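Glucose 1-dehydrogenase (Haloferax mediterranei, PDB 2B5W) catalyses the NAD(P)+-dependent oxidation of D-glucose and several other aldose sugars with a catalytic zinc ion, preferring NADP+. Local coordinates at residues Phe147-Ile152 with Val314-Leu319. The protein carries 1 engineered substitution. Numbering follows the deposited sequence.
Sequences FLIEPI and VTFTKL. With K (potassium ion), chain F.
The start of helix 149-164, which holds E150, a residue that binds the catalytic zinc and the substrate, is backed by an apolar seam in which L148, just ahead of the helix, together with I149 and I152, meets T315 and F316 near the end of helix 306-318 and L319 just after it. F316 makes three of the contacts. Its CG is anti to the backbone N (chi1 180°), and three methyl groups meet the ring at its CD2 and CE2 atoms. I152 CD1 lies 4.1 Å from F316 CD2, at the ring edge and near its plane, the two side chains crossing at about a right angle. L148 CD1 also comes in at the edge, 4.4 Å from F316 CE2, while I149 CD1 approaches F316 CD2 obliquely at 4.4 Å. The I152 and L319 side chains also reach toward each other tip to tip, I152 CD1 to L319 CD1 4.1 Å; the other branch of I152, CG2, stands 4.4 Å from T315 CG2. In this zinc-containing alcohol dehydrogenase the contact joins helix 149-164 to helix 306-318, which follows strand 297-300, an outermost strand of the parallel Rossmann-type sheet within this chain. L324 of helix 321-327 adds to the apolar cluster beside L148, F316 and L319, and M191 of helix 183-194 touches both I152 and T315. T315 divides its side chain between two environments, for OG1 binds a potassium ion at 2.8 Å and hydrogen-bonds E156, one turn beyond I152 on helix 149-164.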
# COMPACT_ATOMS: atom_id res chain seq x y z
N PHE A 147 19.23 20.85 -11.51
CA PHE A 147 18.85 20.73 -10.12
C PHE A 147 17.43 20.23 -9.90
O PHE A 147 17.06 19.99 -8.78
CB PHE A 147 19.11 22.05 -9.37
CG PHE A 147 18.30 23.20 -9.90
CD1 PHE A 147 17.02 23.47 -9.41
CD2 PHE A 147 18.82 24.04 -10.89
CE1 PHE A 147 16.30 24.52 -9.95
CE2 PHE A 147 18.10 25.05 -11.40
CZ PHE A 147 16.85 25.32 -10.94
N LEU A 148 16.62 20.15 -10.96
CA LEU A 148 15.26 19.65 -10.85
C LEU A 148 15.22 18.14 -11.05
O LEU A 148 14.20 17.52 -10.73
CB LEU A 148 14.35 20.28 -11.89
CG LEU A 148 14.07 21.78 -11.72
CD1 LEU A 148 13.13 22.23 -12.82
CD2 LEU A 148 13.52 22.07 -10.38
N ILE A 149 16.30 17.55 -11.53
CA ILE A 149 16.31 16.07 -11.78
C ILE A 149 16.15 15.31 -10.45
O ILE A 149 15.37 14.37 -10.37
CB ILE A 149 17.58 15.67 -12.53
CG1 ILE A 149 17.63 16.29 -13.91
CG2 ILE A 149 17.74 14.17 -12.55
CD1 ILE A 149 16.42 15.95 -14.77
N GLU A 150 16.84 15.71 -9.37
CA GLU A 150 16.62 15.01 -8.12
C GLU A 150 15.19 15.10 -7.60
O GLU A 150 14.60 14.08 -7.27
CB GLU A 150 17.68 15.42 -7.05
CG GLU A 150 17.71 14.50 -5.83
CD GLU A 150 16.72 14.83 -4.76
OE1 GLU A 150 16.06 15.90 -4.86
OE2 GLU A 150 16.54 14.04 -3.79
N PRO A 151 14.57 16.28 -7.50
CA PRO A 151 13.17 16.32 -7.08
C PRO A 151 12.23 15.52 -7.98
O PRO A 151 11.34 14.84 -7.48
CB PRO A 151 12.82 17.81 -7.13
CG PRO A 151 14.04 18.51 -7.23
CD PRO A 151 15.18 17.61 -7.55
N ILE A 152 12.43 15.61 -9.30
CA ILE A 152 11.60 14.81 -10.23
C ILE A 152 11.76 13.32 -9.89
O ILE A 152 10.77 12.57 -9.88
CB ILE A 152 11.92 15.11 -11.72
CG1 ILE A 152 11.53 16.55 -12.09
CG2 ILE A 152 11.14 14.14 -12.64
CD1 ILE A 152 12.04 17.00 -13.42
N VAL A 314 13.69 12.00 -19.05
CA VAL A 314 12.67 11.87 -20.06
C VAL A 314 11.41 12.68 -19.68
O VAL A 314 10.86 13.40 -20.51
CB VAL A 314 12.34 10.35 -20.24
CG1 VAL A 314 11.15 10.15 -21.18
CG2 VAL A 314 13.54 9.61 -20.80
N THR A 315 11.01 12.57 -18.43
CA THR A 315 9.85 13.33 -17.96
C THR A 315 10.09 14.83 -18.10
O THR A 315 9.22 15.58 -18.55
CB THR A 315 9.55 12.94 -16.55
OG1 THR A 315 9.12 11.56 -16.50
CG2 THR A 315 8.36 13.80 -15.97
N PHE A 316 11.31 15.27 -17.76
CA PHE A 316 11.65 16.70 -17.91
C PHE A 316 11.35 17.25 -19.29
O PHE A 316 10.79 18.33 -19.44
CB PHE A 316 13.13 16.87 -17.59
CG PHE A 316 13.63 18.29 -17.70
CD1 PHE A 316 14.00 18.80 -18.88
CD2 PHE A 316 13.80 19.04 -16.56
CE1 PHE A 316 14.45 20.12 -18.98
CE2 PHE A 316 14.29 20.33 -16.63
CZ PHE A 316 14.62 20.85 -17.83
N THR A 317 11.68 16.49 -20.34
CA THR A 317 11.45 16.87 -21.72
C THR A 317 9.99 17.12 -22.09
O THR A 317 9.65 17.87 -23.00
CB THR A 317 12.07 15.79 -22.62
OG1 THR A 317 13.49 15.70 -22.35
CG2 THR A 317 11.98 16.14 -24.02
N LYS A 318 9.09 16.49 -21.30
CA LYS A 318 7.66 16.63 -21.51
C LYS A 318 7.00 17.74 -20.71
O LYS A 318 5.82 18.07 -20.92
CB LYS A 318 6.97 15.32 -21.12
CG LYS A 318 7.40 14.16 -21.93
CD LYS A 318 6.62 12.88 -21.60
CE LYS A 318 7.24 11.65 -22.27
NZ LYS A 318 6.98 10.34 -21.54
N LEU A 319 7.71 18.30 -19.77
CA LEU A 319 7.10 19.36 -18.95
C LEU A 319 6.97 20.65 -19.78
O LEU A 319 7.84 20.98 -20.58
CB LEU A 319 7.91 19.59 -17.67
CG LEU A 319 8.06 18.40 -16.75
CD1 LEU A 319 9.03 18.71 -15.63
CD2 LEU A 319 6.77 17.89 -16.27
K K F . 6.72 10.29 -17.27